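Local coordinates for protein LbaCas13a H328A (C2c2) (Lachnospiraceae bacterium NK4A179, PDB 5WLH) that binds its guide (pre-crRNA) and, as a Cas13a-type CRISPR nuclease, is an RNA-guided enzyme that targets and cleaves RNA, at residues A[358-361]-A[362-365]; A[900-903]-A[904-908]; A[966-969]-A[970-974]. All coordinates share one frame; numbering follows the deposited sequence.

Contact 1 of 3, residues A[358-361]-A[362-365]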
# COMPACT_ATOMS: atom_id res chain seq x y z
N ASP A 358 15.11 28.45 11.83
CA ASP A 358 14.37 29.62 11.38
C ASP A 358 15.05 30.28 10.19
O ASP A 358 14.38 30.70 9.24
CB ASP A 358 14.21 30.63 12.52
CG ASP A 358 13.15 30.22 13.52
OD1 ASP A 358 12.55 29.14 13.34
OD2 ASP A 358 12.90 30.99 14.47
N ALA A 359 16.38 30.37 10.22
CA ALA A 359 17.10 31.01 9.13
C ALA A 359 17.10 30.15 7.87
O ALA A 359 17.11 30.68 6.76
CB ALA A 359 18.53 31.33 9.55
N GLU A 360 17.10 28.82 8.02
CA GLU A 360 17.05 27.96 6.85
C GLU A 360 15.67 27.98 6.21
O GLU A 360 15.56 27.85 4.98
CB GLU A 360 17.44 26.53 7.22
CG GLU A 360 17.71 25.61 6.03
CD GLU A 360 18.59 26.26 4.96
OE1 GLU A 360 18.13 26.39 3.80
OE2 GLU A 360 19.74 26.63 5.27
N ARG A 361 14.61 28.14 7.01
CA ARG A 361 13.27 28.27 6.45
C ARG A 361 13.12 29.57 5.68
O ARG A 361 12.44 29.61 4.64
CB ARG A 361 12.23 28.17 7.57
CG ARG A 361 10.80 28.41 7.11
CD ARG A 361 9.80 27.68 8.01
NE ARG A 361 9.71 28.30 9.33
CZ ARG A 361 10.24 27.79 10.44
NH1 ARG A 361 10.91 26.65 10.41
NH2 ARG A 361 10.10 28.43 11.59
N ILE A 362 13.72 30.65 6.18
CA ILE A 362 13.74 31.91 5.43
C ILE A 362 14.44 31.71 4.09
O ILE A 362 13.92 32.08 3.03
CB ILE A 362 14.43 33.00 6.26
CG1 ILE A 362 13.63 33.29 7.52
CG2 ILE A 362 14.61 34.27 5.42
CD1 ILE A 362 12.57 34.31 7.32
N ARG A 363 15.63 31.11 4.13
CA ARG A 363 16.40 30.90 2.91
C ARG A 363 15.66 29.99 1.94
O ARG A 363 15.70 30.19 0.72
CB ARG A 363 17.76 30.32 3.26
CG ARG A 363 18.63 29.99 2.08
CD ARG A 363 20.05 29.70 2.53
NE ARG A 363 20.92 29.33 1.41
CZ ARG A 363 21.12 28.08 1.02
NH1 ARG A 363 20.53 27.07 1.64
NH2 ARG A 363 21.93 27.83 -0.01
N LYS A 364 14.98 28.96 2.46
CA LYS A 364 14.22 28.09 1.57
C LYS A 364 13.08 28.85 0.90
O LYS A 364 12.81 28.65 -0.30
CB LYS A 364 13.67 26.89 2.34
CG LYS A 364 12.81 25.98 1.47
CD LYS A 364 11.94 25.05 2.31
CE LYS A 364 12.74 23.88 2.83
NZ LYS A 364 11.87 22.77 3.31
N ASN A 365 12.41 29.74 1.64
CA ASN A 365 11.35 30.54 1.05
C ASN A 365 11.90 31.47 -0.01
O ASN A 365 11.28 31.68 -1.05
CB ASN A 365 10.61 31.33 2.13
CG ASN A 365 9.70 30.47 2.97
OD1 ASN A 365 9.45 29.31 2.63
ND2 ASN A 365 9.18 31.04 4.06
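The guanidinium of Arg-363 is met at its edge, in plane, by the carboxylate of Glu-360, three residues earlier on the same helix, and the two flat groups are turned 79° against each other. Arg-363 NH1 donates to the syn lone pair of Glu-360 OE1 over 3.3 Å, a rather long salt bridge. The two chains run side by side in the same direction: Arg-363 stays extended from CG to NE, whereas Glu-360 bends at its second torsion (46°), bringing its carboxylate back alongside. NH2 of the same arginine turns instead to the backbone oxygen of Pro-345. A second guanidinium, that of Arg-361, has Asp-358 CA 4.3 Å above one face, toward the rim, and its NH2 forms a salt bridge with Asp-358 OD1 at 3.1 Å. Asp-358 OD2 has a further charged partner in Lys-184 of helix 175-185. Ile-362 CG1 and Asn-365 CG each lie close to a backbone oxygen one turn earlier, 3.2 Å from Asp-358 O and 3.3 Å from Arg-361 O. Acid-base pairs spaced three residues apart, over an unbroken run of backbone bonds from each N-H to the oxygen four residues back, are characteristic of an alpha-helix, here the first turns of helix 357-388.

Contact 2 of 3, residues A[900-903]-A[904-908]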
# COMPACT_ATOMS: atom_id res chain seq x y z
N SER A 900 -15.86 -27.65 -6.83
CA SER A 900 -15.32 -26.36 -7.24
C SER A 900 -13.80 -26.44 -7.39
O SER A 900 -13.07 -26.49 -6.39
CB SER A 900 -15.70 -25.27 -6.23
OG SER A 900 -15.06 -24.05 -6.56
N SER A 901 -13.33 -26.40 -8.63
CA SER A 901 -11.91 -26.20 -8.90
C SER A 901 -11.40 -24.91 -8.27
O SER A 901 -10.26 -24.86 -7.77
CB SER A 901 -11.67 -26.16 -10.41
OG SER A 901 -11.69 -27.47 -10.95
N GLU A 902 -12.21 -23.85 -8.26
CA GLU A 902 -11.75 -22.57 -7.72
C GLU A 902 -11.57 -22.63 -6.21
O GLU A 902 -10.57 -22.12 -5.68
CB GLU A 902 -12.70 -21.44 -8.10
CG GLU A 902 -12.26 -20.07 -7.58
CD GLU A 902 -11.05 -19.52 -8.32
OE1 GLU A 902 -10.73 -20.03 -9.42
OE2 GLU A 902 -10.43 -18.57 -7.78
N LEU A 903 -12.51 -23.25 -5.49
CA LEU A 903 -12.30 -23.44 -4.05
C LEU A 903 -11.05 -24.28 -3.79
O LEU A 903 -10.29 -24.00 -2.86
CB LEU A 903 -13.52 -24.09 -3.40
CG LEU A 903 -14.69 -23.13 -3.12
CD1 LEU A 903 -15.87 -23.88 -2.51
CD2 LEU A 903 -14.26 -21.95 -2.21
N GLN A 904 -10.81 -25.30 -4.62
CA GLN A 904 -9.59 -26.09 -4.44
C GLN A 904 -8.33 -25.24 -4.60
O GLN A 904 -7.33 -25.46 -3.90
CB GLN A 904 -9.60 -27.27 -5.42
CG GLN A 904 -10.73 -28.26 -5.06
CD GLN A 904 -10.77 -29.46 -6.00
OE1 GLN A 904 -9.85 -29.68 -6.79
NE2 GLN A 904 -11.85 -30.22 -5.94
N LYS A 905 -8.34 -24.27 -5.51
CA LYS A 905 -7.20 -23.37 -5.64
C LYS A 905 -6.98 -22.56 -4.37
O LYS A 905 -5.84 -22.44 -3.89
CB LYS A 905 -7.39 -22.42 -6.81
CG LYS A 905 -7.46 -23.04 -8.18
CD LYS A 905 -7.60 -21.88 -9.17
CE LYS A 905 -8.26 -22.30 -10.44
NZ LYS A 905 -8.54 -21.09 -11.26
N TRP A 906 -8.04 -21.93 -3.85
CA TRP A 906 -7.88 -21.16 -2.62
C TRP A 906 -7.35 -22.04 -1.50
O TRP A 906 -6.53 -21.61 -0.69
CB TRP A 906 -9.21 -20.54 -2.19
CG TRP A 906 -9.62 -19.42 -3.03
CD1 TRP A 906 -10.53 -19.45 -4.05
CD2 TRP A 906 -9.15 -18.07 -2.96
NE1 TRP A 906 -10.65 -18.20 -4.62
CE2 TRP A 906 -9.82 -17.33 -3.96
CE3 TRP A 906 -8.22 -17.42 -2.14
CZ2 TRP A 906 -9.58 -15.98 -4.17
CZ3 TRP A 906 -8.00 -16.06 -2.35
CH2 TRP A 906 -8.67 -15.36 -3.35
N TYR A 907 -7.84 -23.27 -1.44
CA TYR A 907 -7.37 -24.23 -0.46
C TYR A 907 -5.87 -24.46 -0.58
O TYR A 907 -5.13 -24.23 0.38
CB TYR A 907 -8.13 -25.54 -0.64
CG TYR A 907 -7.60 -26.67 0.20
CD1 TYR A 907 -7.27 -26.49 1.54
CD2 TYR A 907 -7.48 -27.95 -0.35
CE1 TYR A 907 -6.79 -27.55 2.30
CE2 TYR A 907 -7.01 -29.00 0.40
CZ TYR A 907 -6.68 -28.81 1.73
OH TYR A 907 -6.22 -29.88 2.48
N ILE A 908 -5.42 -24.95 -1.73
CA ILE A 908 -4.01 -25.33 -1.85
C ILE A 908 -3.10 -24.11 -1.72
O ILE A 908 -2.06 -24.17 -1.06
CB ILE A 908 -3.76 -26.08 -3.17
CG1 ILE A 908 -4.53 -27.42 -3.14
CG2 ILE A 908 -2.27 -26.32 -3.40
CD1 ILE A 908 -4.09 -28.34 -1.97
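Glu-902, Lys-905 and Trp-906 form a buried local cluster, with spacings of three and four residues, on the opening turns of helix 901-911. The helix starts from a true N-cap: Ser-900 OG accepts from Leu-903 N at 2.9 Å in a nearly straight bond (171°). From the cap residue onward the main chain is bonded as a helix, Gln-904 N donating to Ser-900 O at 3.1 Å. Glu-902 leaves the backbone with CG anti to N and then folds at its second torsion (72°), which carries the carboxylate forward along the helix, beside Lys-905 and Trp-906. Lys-905 NZ, at the end of an extended chain, meets OE1 of Glu-902 at 3.1 Å on the syn side, somewhat out of the carboxylate plane. The other oxygen, Glu-902 OE2, stands 3.2 Å from Trp-906 NE1, with carboxylate and indole planes 74° apart. Lys-905 NZ also bridges to Asp-605 OD2, so the ammonium lies between two carboxylates and would be expected to ease their mutual repulsion. An alanine in place of Glu-902 would remove one of those carboxylates, and is likely to leave Lys-905 with Asp-605 as its chief counter-charge and the pyrrole side of Trp-906 less closely packed. Asp-605 falls within an RxxxxH sequence of the kind that marks HEPN ribonuclease domains. Around the helix, Trp-906 touches Met-602 of helix 588-602 and Val-963 and Ile-967 of helix 960-974, while Gln-904 packs on helix 621-632 and hydrogen-bonds Trp-619.

Contact 3 of 3, residues A[966-969]-A[970-974]. With nucleotides of chain B.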
# COMPACT_ATOMS: atom_id res chain seq x y z
N VAL A 966 -12.27 -21.68 3.94
CA VAL A 966 -11.14 -22.46 3.46
C VAL A 966 -9.83 -21.84 3.94
O VAL A 966 -8.95 -22.54 4.46
CB VAL A 966 -11.17 -22.56 1.93
CG1 VAL A 966 -9.86 -23.10 1.45
CG2 VAL A 966 -12.33 -23.48 1.48
N ILE A 967 -9.67 -20.54 3.73
CA ILE A 967 -8.44 -19.90 4.17
C ILE A 967 -8.28 -20.02 5.67
O ILE A 967 -7.19 -20.29 6.17
CB ILE A 967 -8.38 -18.43 3.72
CG1 ILE A 967 -8.49 -18.32 2.20
CG2 ILE A 967 -7.05 -17.80 4.19
CD1 ILE A 967 -8.40 -16.87 1.71
N ASP A 968 -9.37 -19.80 6.41
CA ASP A 968 -9.35 -19.93 7.86
C ASP A 968 -8.90 -21.32 8.28
O ASP A 968 -8.13 -21.47 9.25
CB ASP A 968 -10.72 -19.60 8.43
CG ASP A 968 -10.82 -19.86 9.93
OD1 ASP A 968 -10.45 -18.96 10.71
OD2 ASP A 968 -11.24 -20.97 10.32
N LEU A 969 -9.35 -22.35 7.56
CA LEU A 969 -8.87 -23.71 7.83
C LEU A 969 -7.37 -23.78 7.65
O LEU A 969 -6.67 -24.34 8.50
CB LEU A 969 -9.60 -24.71 6.92
CG LEU A 969 -9.05 -26.14 6.93
CD1 LEU A 969 -10.17 -27.19 6.90
CD2 LEU A 969 -8.07 -26.38 5.76
N SER A 970 -6.84 -23.14 6.60
CA SER A 970 -5.39 -23.10 6.41
C SER A 970 -4.68 -22.34 7.52
O SER A 970 -3.65 -22.80 8.02
CB SER A 970 -5.08 -22.48 5.04
OG SER A 970 -5.40 -23.39 4.01
N VAL A 971 -5.21 -21.18 7.93
CA VAL A 971 -4.58 -20.43 9.01
C VAL A 971 -4.35 -21.35 10.21
O VAL A 971 -3.25 -21.44 10.77
CB VAL A 971 -5.43 -19.21 9.41
CG1 VAL A 971 -4.86 -18.55 10.68
CG2 VAL A 971 -5.50 -18.21 8.28
N LYS A 972 -5.41 -22.06 10.60
CA LYS A 972 -5.35 -22.90 11.79
C LYS A 972 -4.41 -24.08 11.59
O LYS A 972 -3.56 -24.37 12.45
CB LYS A 972 -6.77 -23.39 12.13
CG LYS A 972 -7.65 -22.28 12.73
CD LYS A 972 -9.12 -22.51 12.46
CE LYS A 972 -10.01 -21.59 13.30
NZ LYS A 972 -11.44 -21.63 12.83
N LEU A 973 -4.51 -24.75 10.44
CA LEU A 973 -3.71 -25.95 10.22
C LEU A 973 -2.25 -25.63 9.87
O LEU A 973 -1.36 -26.41 10.21
CB LEU A 973 -4.36 -26.80 9.13
CG LEU A 973 -5.73 -27.42 9.51
CD1 LEU A 973 -6.18 -28.43 8.48
CD2 LEU A 973 -5.65 -28.11 10.88
N CYS A 974 -1.98 -24.50 9.21
CA CYS A 974 -0.58 -24.13 8.96
C CYS A 974 0.18 -23.95 10.26
O CYS A 974 1.38 -24.23 10.32
CB CYS A 974 -0.51 -22.85 8.13
SG CYS A 974 -1.08 -23.14 6.43
P U B 35 -6.22 -15.14 14.99
OP1 U B 35 -6.92 -14.64 13.78
OP2 U B 35 -7.07 -15.98 15.88
O5' U B 35 -4.93 -15.97 14.60
C5' U B 35 -5.01 -17.30 14.15
C4' U B 35 -3.62 -17.84 13.97
O4' U B 35 -2.93 -17.09 12.95
C3' U B 35 -2.73 -17.70 15.19
O3' U B 35 -2.97 -18.75 16.11
C2' U B 35 -1.33 -17.72 14.60
O2' U B 35 -0.90 -19.05 14.38
C1' U B 35 -1.55 -17.03 13.24
N1 U B 35 -1.14 -15.61 13.29
C2 U B 35 0.21 -15.38 13.10
O2 U B 35 1.01 -16.26 12.87
N3 U B 35 0.57 -14.07 13.16
C4 U B 35 -0.25 -12.99 13.42
O4 U B 35 0.26 -11.87 13.47
C5 U B 35 -1.63 -13.31 13.62
C6 U B 35 -2.02 -14.59 13.54
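Lys-972 NZ reaches the syn lone pair of Asp-968 OD2 at 2.6 Å, the shortest polar bond between these segments and a classic salt bridge between residues four apart on one alpha-helix, 960-974. The other carboxylate oxygen, OD1, lies farther from the ammonium, 3.6 Å from NZ, so a single oxygen carries the bond. Both chains contribute to this placement: Asp-968 sends its carboxylate forward with CG anti to the backbone N (174°), while Lys-972 CG takes the position beside its own N and the rest of the chain runs out extended, back over the preceding turn. The aliphatic part of the lysine is thereby laid against the aspartate, CD coming within 3.4 Å of Asp-968 OD2, and it also touches Met-635 and Met-639 of helix 635-645. Beneath the pair the main chain is regular, and Lys-972 N bonds to Asp-968 O.

On a neighbouring stripe of the helix, Leu-969 and Leu-973, one turn apart, bring methyls together, Leu-969 CD2 lying 3.9 Å from Leu-973 CD1. These leucines face helices 621-632 and 635-645, with Phe-628 and Met-635 among their neighbours. Ser-970 turns the other way: its OG is hydrogen-bonded to Ser-910 OG of helix 901-911, which gives this hydroxyl a polar partner in a buried position. Ile-967 meets Val-971 loosely, CG2 to CG2 at 4.4 Å, and both residues pack on helix 915-941. The helix thus has protein on several sides and the bound RNA near its C-terminal part. There Val-971, whose CG1 is anti to its backbone N, sets that methyl 3.3 Å from the ribose oxygen O4' of U35 of chain B.

Following the chain from the N terminus, the three contacts come in series; each lies within one unbroken run of helix, so none closes a loop and none encloses or crosses another. Contact 1, on helix 357-388, lies on the opposite side of the chain's centre from the other two, with its centre about 60 Å from that of contact 2. Contacts 2 and 3, on helices 901-911 and 960-974, have centres about 13 Å apart and touch directly: Tyr-907 CA packs on Val-966 CG1 at 3.3 Å, and Trp-906 CE3 on Ile-967 CD1 at 3.9 Å. Together they join helices 588-602 and 621-632 to helix 960-974, which reaches the bound RNA.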